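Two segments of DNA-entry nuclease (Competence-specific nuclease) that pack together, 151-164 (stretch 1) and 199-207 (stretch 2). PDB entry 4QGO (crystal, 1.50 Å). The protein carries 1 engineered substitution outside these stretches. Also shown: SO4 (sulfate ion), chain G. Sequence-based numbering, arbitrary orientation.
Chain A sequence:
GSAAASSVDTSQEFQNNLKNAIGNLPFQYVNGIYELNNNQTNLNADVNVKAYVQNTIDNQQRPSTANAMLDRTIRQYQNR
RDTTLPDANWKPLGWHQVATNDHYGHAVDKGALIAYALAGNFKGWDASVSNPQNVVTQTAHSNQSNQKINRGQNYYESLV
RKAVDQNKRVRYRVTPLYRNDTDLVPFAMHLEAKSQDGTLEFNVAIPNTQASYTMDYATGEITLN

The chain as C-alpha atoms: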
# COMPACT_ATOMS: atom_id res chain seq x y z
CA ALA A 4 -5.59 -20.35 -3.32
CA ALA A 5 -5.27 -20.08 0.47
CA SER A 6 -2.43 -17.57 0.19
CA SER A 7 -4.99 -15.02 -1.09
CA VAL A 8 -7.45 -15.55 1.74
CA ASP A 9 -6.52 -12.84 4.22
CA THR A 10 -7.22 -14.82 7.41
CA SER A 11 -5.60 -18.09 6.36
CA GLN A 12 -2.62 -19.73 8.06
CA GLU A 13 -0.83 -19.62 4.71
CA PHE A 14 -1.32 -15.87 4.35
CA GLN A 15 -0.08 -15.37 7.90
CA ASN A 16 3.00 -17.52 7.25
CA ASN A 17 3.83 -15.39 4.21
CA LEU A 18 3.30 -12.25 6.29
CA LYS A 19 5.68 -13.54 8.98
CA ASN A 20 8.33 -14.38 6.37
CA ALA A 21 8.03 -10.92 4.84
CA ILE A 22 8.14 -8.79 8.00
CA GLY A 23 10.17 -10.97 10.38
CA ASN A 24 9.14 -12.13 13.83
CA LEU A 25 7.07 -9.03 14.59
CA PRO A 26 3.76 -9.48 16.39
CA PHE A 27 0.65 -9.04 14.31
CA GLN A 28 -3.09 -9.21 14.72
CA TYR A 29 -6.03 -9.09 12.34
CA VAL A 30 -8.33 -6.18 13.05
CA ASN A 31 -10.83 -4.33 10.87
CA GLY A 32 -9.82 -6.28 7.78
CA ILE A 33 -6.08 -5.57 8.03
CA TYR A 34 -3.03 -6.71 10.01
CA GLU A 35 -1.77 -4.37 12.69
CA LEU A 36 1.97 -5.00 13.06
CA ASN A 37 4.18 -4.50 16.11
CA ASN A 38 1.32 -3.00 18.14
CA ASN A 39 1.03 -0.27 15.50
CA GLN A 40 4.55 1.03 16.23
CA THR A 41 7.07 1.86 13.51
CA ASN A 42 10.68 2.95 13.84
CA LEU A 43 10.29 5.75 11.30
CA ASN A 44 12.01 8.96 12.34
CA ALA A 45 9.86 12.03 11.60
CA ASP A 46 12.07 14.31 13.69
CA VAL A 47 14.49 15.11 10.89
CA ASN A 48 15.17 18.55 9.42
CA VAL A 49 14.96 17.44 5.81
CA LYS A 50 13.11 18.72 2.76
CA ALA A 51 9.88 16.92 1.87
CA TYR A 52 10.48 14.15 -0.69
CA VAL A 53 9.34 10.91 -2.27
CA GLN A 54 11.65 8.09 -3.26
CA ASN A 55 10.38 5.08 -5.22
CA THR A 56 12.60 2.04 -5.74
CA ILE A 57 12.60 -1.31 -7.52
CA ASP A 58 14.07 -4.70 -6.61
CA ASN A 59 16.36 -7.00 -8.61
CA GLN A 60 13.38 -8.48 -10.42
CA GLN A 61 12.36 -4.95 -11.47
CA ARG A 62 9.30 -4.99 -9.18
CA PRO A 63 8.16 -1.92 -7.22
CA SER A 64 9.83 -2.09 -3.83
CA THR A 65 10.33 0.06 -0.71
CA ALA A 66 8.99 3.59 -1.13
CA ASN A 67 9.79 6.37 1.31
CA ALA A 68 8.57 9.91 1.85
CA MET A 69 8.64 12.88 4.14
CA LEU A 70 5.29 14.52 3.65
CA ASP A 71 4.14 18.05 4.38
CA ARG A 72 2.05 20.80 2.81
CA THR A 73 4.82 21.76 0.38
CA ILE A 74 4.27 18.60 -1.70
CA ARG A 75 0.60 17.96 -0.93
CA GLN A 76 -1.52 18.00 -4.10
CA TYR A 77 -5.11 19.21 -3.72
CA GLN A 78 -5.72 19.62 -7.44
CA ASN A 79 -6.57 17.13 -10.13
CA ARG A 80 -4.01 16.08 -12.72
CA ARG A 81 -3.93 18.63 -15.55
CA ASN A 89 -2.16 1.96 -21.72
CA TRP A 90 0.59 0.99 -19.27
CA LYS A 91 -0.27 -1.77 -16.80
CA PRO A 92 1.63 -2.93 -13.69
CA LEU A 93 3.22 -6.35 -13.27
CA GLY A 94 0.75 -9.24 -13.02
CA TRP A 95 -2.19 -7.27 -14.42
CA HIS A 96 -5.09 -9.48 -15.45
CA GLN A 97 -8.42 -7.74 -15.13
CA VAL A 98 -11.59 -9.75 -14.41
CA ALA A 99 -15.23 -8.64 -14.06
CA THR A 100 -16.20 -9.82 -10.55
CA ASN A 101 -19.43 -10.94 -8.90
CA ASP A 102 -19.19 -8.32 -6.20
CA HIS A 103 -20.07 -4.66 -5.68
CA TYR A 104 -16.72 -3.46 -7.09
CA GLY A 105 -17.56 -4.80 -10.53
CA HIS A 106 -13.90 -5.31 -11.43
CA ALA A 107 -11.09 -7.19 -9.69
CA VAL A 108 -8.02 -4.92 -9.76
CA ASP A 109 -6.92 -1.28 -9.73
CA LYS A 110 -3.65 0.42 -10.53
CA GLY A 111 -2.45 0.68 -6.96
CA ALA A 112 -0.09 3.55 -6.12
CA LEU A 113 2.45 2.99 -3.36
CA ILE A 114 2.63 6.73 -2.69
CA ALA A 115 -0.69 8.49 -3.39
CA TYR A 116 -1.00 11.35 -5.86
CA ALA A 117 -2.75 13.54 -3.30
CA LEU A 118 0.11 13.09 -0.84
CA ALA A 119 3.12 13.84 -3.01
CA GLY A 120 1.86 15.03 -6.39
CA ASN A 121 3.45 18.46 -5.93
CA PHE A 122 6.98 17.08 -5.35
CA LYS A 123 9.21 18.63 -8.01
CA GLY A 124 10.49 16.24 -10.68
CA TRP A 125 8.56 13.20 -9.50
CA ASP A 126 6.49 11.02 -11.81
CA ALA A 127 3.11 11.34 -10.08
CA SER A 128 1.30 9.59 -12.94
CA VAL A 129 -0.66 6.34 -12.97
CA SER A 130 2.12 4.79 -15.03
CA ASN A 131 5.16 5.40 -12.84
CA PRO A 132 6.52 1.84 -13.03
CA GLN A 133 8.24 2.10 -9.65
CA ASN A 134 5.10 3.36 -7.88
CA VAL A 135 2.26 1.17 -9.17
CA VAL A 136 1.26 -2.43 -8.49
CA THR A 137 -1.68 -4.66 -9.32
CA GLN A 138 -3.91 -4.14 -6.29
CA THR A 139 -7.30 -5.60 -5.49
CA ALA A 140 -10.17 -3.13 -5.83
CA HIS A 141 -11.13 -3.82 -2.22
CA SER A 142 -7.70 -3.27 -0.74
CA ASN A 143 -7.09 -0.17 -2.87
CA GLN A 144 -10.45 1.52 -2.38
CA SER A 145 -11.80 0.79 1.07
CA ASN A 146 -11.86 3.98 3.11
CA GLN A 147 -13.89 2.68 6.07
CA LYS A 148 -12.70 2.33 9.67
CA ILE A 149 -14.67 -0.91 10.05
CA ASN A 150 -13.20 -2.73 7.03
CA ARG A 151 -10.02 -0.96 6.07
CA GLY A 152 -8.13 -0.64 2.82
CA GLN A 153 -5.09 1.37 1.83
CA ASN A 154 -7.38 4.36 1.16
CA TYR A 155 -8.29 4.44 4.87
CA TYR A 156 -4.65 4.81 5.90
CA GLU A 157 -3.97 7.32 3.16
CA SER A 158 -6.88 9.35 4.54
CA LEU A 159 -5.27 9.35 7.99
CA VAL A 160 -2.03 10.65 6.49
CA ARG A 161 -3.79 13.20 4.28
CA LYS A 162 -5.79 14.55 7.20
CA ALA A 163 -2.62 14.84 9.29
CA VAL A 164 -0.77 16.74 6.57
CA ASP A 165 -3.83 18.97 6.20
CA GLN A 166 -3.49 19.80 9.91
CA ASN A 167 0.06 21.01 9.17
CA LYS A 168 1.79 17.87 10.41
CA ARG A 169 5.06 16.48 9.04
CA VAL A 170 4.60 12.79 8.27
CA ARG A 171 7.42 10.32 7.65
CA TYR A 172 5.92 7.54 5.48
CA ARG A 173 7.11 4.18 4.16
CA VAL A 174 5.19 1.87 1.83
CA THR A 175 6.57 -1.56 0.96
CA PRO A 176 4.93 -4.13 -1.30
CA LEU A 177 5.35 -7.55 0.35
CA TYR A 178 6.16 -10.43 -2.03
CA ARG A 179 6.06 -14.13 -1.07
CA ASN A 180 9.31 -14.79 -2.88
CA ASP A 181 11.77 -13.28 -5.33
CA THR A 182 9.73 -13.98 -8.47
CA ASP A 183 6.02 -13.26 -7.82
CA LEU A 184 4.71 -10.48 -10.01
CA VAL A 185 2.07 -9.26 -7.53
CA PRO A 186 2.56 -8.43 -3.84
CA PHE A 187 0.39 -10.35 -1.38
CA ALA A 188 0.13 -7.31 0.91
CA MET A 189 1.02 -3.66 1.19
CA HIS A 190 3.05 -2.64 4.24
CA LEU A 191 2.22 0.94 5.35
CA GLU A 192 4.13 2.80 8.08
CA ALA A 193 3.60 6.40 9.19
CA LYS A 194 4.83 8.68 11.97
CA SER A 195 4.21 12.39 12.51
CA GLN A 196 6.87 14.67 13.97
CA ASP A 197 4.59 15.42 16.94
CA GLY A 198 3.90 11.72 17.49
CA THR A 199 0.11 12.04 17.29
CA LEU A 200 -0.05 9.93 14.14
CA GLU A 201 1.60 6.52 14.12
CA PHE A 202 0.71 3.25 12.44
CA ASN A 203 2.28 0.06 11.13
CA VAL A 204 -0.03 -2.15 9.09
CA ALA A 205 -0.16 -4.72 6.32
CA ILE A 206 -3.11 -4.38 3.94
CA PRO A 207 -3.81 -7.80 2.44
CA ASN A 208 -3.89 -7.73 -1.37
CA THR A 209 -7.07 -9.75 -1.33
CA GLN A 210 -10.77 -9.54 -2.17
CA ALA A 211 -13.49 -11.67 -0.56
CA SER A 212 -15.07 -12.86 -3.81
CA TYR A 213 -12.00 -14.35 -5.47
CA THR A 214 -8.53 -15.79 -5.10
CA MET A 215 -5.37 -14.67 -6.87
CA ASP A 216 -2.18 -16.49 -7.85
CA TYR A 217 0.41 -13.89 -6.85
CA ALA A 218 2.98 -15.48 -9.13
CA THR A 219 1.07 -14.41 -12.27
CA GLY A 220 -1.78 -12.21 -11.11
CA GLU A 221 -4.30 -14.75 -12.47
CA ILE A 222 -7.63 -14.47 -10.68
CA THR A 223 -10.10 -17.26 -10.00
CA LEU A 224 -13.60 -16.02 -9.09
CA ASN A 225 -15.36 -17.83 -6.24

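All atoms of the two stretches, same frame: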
# COMPACT_ATOMS: atom_id res chain seq x y z
N ARG A 151 -10.99 -1.93 6.57
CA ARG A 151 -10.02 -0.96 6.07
C ARG A 151 -9.27 -1.40 4.83
O ARG A 151 -8.95 -2.57 4.67
CB ARG A 151 -9.02 -0.65 7.18
CG ARG A 151 -9.66 -0.04 8.42
CD ARG A 151 -8.70 0.05 9.59
NE ARG A 151 -9.42 0.48 10.79
CZ ARG A 151 -8.84 0.91 11.90
NH1 ARG A 151 -7.52 1.00 11.99
NH2 ARG A 151 -9.59 1.27 12.93
N GLY A 152 -9.03 -0.44 3.94
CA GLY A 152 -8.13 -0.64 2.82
C GLY A 152 -7.02 0.39 2.89
O GLY A 152 -6.93 1.16 3.85
N GLN A 153 -6.18 0.40 1.88
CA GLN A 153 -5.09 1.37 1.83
C GLN A 153 -5.63 2.81 1.81
O GLN A 153 -5.01 3.71 2.40
CB GLN A 153 -4.18 1.07 0.64
CG GLN A 153 -3.05 2.09 0.48
CD GLN A 153 -1.96 1.62 -0.45
OE1 GLN A 153 -1.82 0.42 -0.72
NE2 GLN A 153 -1.15 2.56 -0.94
N ASN A 154 -6.77 3.03 1.17
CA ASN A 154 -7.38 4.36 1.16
C ASN A 154 -7.61 4.89 2.58
O ASN A 154 -7.41 6.07 2.84
CB ASN A 154 -8.71 4.36 0.40
CG ASN A 154 -8.58 4.84 -1.05
OD1 ASN A 154 -7.50 5.22 -1.52
ND2 ASN A 154 -9.70 4.82 -1.76
N TYR A 155 -8.05 4.02 3.49
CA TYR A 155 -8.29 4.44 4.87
C TYR A 155 -7.03 5.05 5.49
O TYR A 155 -7.07 6.12 6.12
CB TYR A 155 -8.77 3.27 5.74
CG TYR A 155 -8.95 3.67 7.18
CD1 TYR A 155 -10.09 4.34 7.60
CD2 TYR A 155 -7.97 3.40 8.13
CE1 TYR A 155 -10.25 4.75 8.91
CE2 TYR A 155 -8.12 3.80 9.45
CZ TYR A 155 -9.26 4.46 9.83
OH TYR A 155 -9.42 4.86 11.14
N TYR A 156 -5.91 4.34 5.35
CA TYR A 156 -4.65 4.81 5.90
C TYR A 156 -4.13 6.05 5.21
O TYR A 156 -3.59 6.95 5.86
CB TYR A 156 -3.64 3.66 5.95
CG TYR A 156 -4.02 2.72 7.05
CD1 TYR A 156 -3.59 2.94 8.36
CD2 TYR A 156 -4.87 1.65 6.81
CE1 TYR A 156 -3.98 2.10 9.39
CE2 TYR A 156 -5.26 0.80 7.84
CZ TYR A 156 -4.81 1.03 9.12
OH TYR A 156 -5.19 0.21 10.15
N GLU A 157 -4.31 6.10 3.90
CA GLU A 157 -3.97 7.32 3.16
C GLU A 157 -4.79 8.51 3.65
O GLU A 157 -4.25 9.62 3.77
CB GLU A 157 -4.13 7.11 1.65
CG GLU A 157 -3.02 6.19 1.10
CD GLU A 157 -3.31 5.68 -0.28
OE1 GLU A 157 -4.50 5.58 -0.63
OE2 GLU A 157 -2.35 5.38 -1.03
N SER A 158 -6.06 8.29 3.97
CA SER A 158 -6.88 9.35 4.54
C SER A 158 -6.35 9.83 5.88
O SER A 158 -6.38 11.03 6.15
CB SER A 158 -8.33 8.89 4.69
OG SER A 158 -8.91 8.68 3.42
N LEU A 159 -5.86 8.92 6.73
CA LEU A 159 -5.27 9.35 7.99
C LEU A 159 -4.07 10.26 7.75
O LEU A 159 -3.89 11.27 8.43
CB LEU A 159 -4.82 8.15 8.84
CG LEU A 159 -5.92 7.22 9.33
CD1 LEU A 159 -5.29 6.07 10.12
CD2 LEU A 159 -6.94 7.97 10.19
N VAL A 160 -3.24 9.89 6.77
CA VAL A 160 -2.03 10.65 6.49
C VAL A 160 -2.39 12.00 5.87
O VAL A 160 -1.85 13.04 6.26
CB VAL A 160 -1.10 9.89 5.54
CG1 VAL A 160 0.09 10.74 5.16
CG2 VAL A 160 -0.63 8.60 6.20
N ARG A 161 -3.33 11.98 4.93
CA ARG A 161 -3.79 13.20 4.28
C ARG A 161 -4.35 14.18 5.29
O ARG A 161 -4.03 15.37 5.26
CB ARG A 161 -4.85 12.82 3.25
CG ARG A 161 -5.30 13.93 2.37
CD ARG A 161 -6.25 13.43 1.29
NE ARG A 161 -7.51 12.96 1.88
CZ ARG A 161 -7.91 11.70 1.85
NH1 ARG A 161 -7.16 10.77 1.27
NH2 ARG A 161 -9.07 11.37 2.41
N LYS A 162 -5.19 13.68 6.20
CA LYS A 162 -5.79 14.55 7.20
C LYS A 162 -4.74 15.15 8.13
O LYS A 162 -4.84 16.32 8.52
CB LYS A 162 -6.89 13.82 7.97
CG LYS A 162 -8.13 13.60 7.11
CD LYS A 162 -9.15 12.69 7.78
CE LYS A 162 -10.34 12.47 6.85
NZ LYS A 162 -11.42 11.69 7.52
N ALA A 163 -3.72 14.36 8.46
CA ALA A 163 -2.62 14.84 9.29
C ALA A 163 -1.84 15.96 8.59
O ALA A 163 -1.56 17.01 9.18
CB ALA A 163 -1.69 13.68 9.65
N VAL A 164 -1.48 15.72 7.33
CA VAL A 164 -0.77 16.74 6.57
C VAL A 164 -1.62 18.01 6.47
O VAL A 164 -1.09 19.13 6.54
CB VAL A 164 -0.39 16.23 5.15
CG1 VAL A 164 0.05 17.38 4.25
CG2 VAL A 164 0.70 15.17 5.25
N THR A 199 1.55 12.28 17.14
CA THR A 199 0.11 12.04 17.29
C THR A 199 -0.42 11.05 16.26
O THR A 199 -1.44 10.40 16.48
CB THR A 199 -0.73 13.33 17.20
OG1 THR A 199 -0.54 13.95 15.93
CG2 THR A 199 -0.35 14.31 18.31
N LEU A 200 0.28 10.95 15.13
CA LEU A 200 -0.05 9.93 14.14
C LEU A 200 1.04 8.88 14.11
O LEU A 200 2.22 9.20 13.93
CB LEU A 200 -0.19 10.53 12.74
CG LEU A 200 -0.47 9.53 11.62
CD1 LEU A 200 -1.85 8.92 11.79
CD2 LEU A 200 -0.34 10.18 10.25
N GLU A 201 0.65 7.62 14.27
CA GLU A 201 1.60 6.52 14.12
C GLU A 201 0.85 5.24 13.80
O GLU A 201 -0.09 4.88 14.50
CB GLU A 201 2.46 6.34 15.37
CG GLU A 201 3.51 5.25 15.19
CD GLU A 201 4.57 5.22 16.27
OE1 GLU A 201 4.57 6.11 17.15
OE2 GLU A 201 5.43 4.30 16.23
N PHE A 202 1.26 4.57 12.74
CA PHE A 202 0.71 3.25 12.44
C PHE A 202 1.71 2.36 11.73
O PHE A 202 2.69 2.84 11.15
CB PHE A 202 -0.65 3.32 11.70
CG PHE A 202 -0.60 4.01 10.35
CD1 PHE A 202 -0.03 3.39 9.24
CD2 PHE A 202 -1.19 5.26 10.17
CE1 PHE A 202 -0.02 4.00 8.00
CE2 PHE A 202 -1.19 5.88 8.93
CZ PHE A 202 -0.61 5.25 7.84
N ASN A 203 1.45 1.06 11.77
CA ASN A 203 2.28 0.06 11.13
C ASN A 203 1.34 -1.08 10.79
O ASN A 203 0.92 -1.84 11.67
CB ASN A 203 3.39 -0.41 12.09
CG ASN A 203 4.43 -1.26 11.39
OD1 ASN A 203 4.23 -1.72 10.27
ND2 ASN A 203 5.56 -1.48 12.06
N VAL A 204 0.98 -1.19 9.52
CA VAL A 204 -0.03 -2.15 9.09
C VAL A 204 0.36 -2.86 7.80
O VAL A 204 1.17 -2.36 7.00
CB VAL A 204 -1.41 -1.48 8.88
CG1 VAL A 204 -1.93 -0.80 10.16
CG2 VAL A 204 -1.33 -0.48 7.74
N ALA A 205 -0.23 -4.04 7.61
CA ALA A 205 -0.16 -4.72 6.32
C ALA A 205 -1.57 -4.85 5.79
O ALA A 205 -2.44 -5.39 6.46
CB ALA A 205 0.48 -6.10 6.47
N ILE A 206 -1.81 -4.31 4.59
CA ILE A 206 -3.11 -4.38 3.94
C ILE A 206 -3.10 -5.57 3.00
O ILE A 206 -2.40 -5.55 1.99
CB ILE A 206 -3.37 -3.13 3.08
CG1 ILE A 206 -3.04 -1.83 3.83
CG2 ILE A 206 -4.80 -3.14 2.54
CD1 ILE A 206 -3.89 -1.57 5.01
N PRO A 207 -3.86 -6.63 3.33
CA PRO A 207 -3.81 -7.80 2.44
C PRO A 207 -4.27 -7.45 1.02
O PRO A 207 -5.26 -6.72 0.84
CB PRO A 207 -4.80 -8.78 3.11
CG PRO A 207 -4.79 -8.36 4.59
CD PRO A 207 -4.72 -6.85 4.51
S SO4 G . -7.46 2.74 15.48
O1 SO4 G . -7.98 4.07 15.77
O2 SO4 G . -6.24 2.51 16.25
O3 SO4 G . -8.46 1.73 15.85
O4 SO4 G . -7.16 2.63 14.06

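What forms the centre of the contact? Tyr156, whose CA-to-CB bond points from the helix toward the strand, meets three strand residues. Its ring turns an edge to the face of Phe202, with centroids 4.8 Å apart and planes at 66°, bringing Tyr156 CD1 to 3.7 Å from Phe202 CD1. Val204 covers one face of the tyrosine: Val204 CG2 lies 3.9 Å from the centroid of the Tyr156 ring, almost on the ring normal. Ile206 completes the group, its CD1 3.8 Å from Tyr156 CD2. Flat rings and branched aliphatic chains thus fill the space between backbones whose axes approach no closer than 9.9 Å.

How does the strand supply these side chains? Alternation in an extended chain sends Phe202, Val204 and Ile206 toward the helix, while Asn203 points away. The helix runs at 148° to the strand, so its later turns meet the residues at the strand's beginning. There Val160 CG2 reaches the edge of the Phe202 ring, 3.7 Å from Phe202 CZ, and Leu200, just before the strand, sets its CD2 3.8 Å from Ala163 CB. Ala163 points its single methyl at Leu200, and the two CA atoms, Ala163 CA and Leu200 CA, are 7.4 Å apart.

What happens at the helix start? Gly152, the N-cap residue, lies close to the strand, its CA 4.2 Å from Ile206 CG2.

Where does polarity enter? No hydrogen bond crosses between the stretches; apolar packing joins them. The tyrosine hydroxyl nevertheless has a polar partner within its own stretch: Arg151 NH1 donates to Tyr156 OH at 3.1 Å. The same guanidinium binds the sulfate, probably from the crystallisation liquor, with Arg151 NH1 2.7 Å from SO4 O4. A long, partly exposed arginine can therefore link the buried tyrosine to the anion.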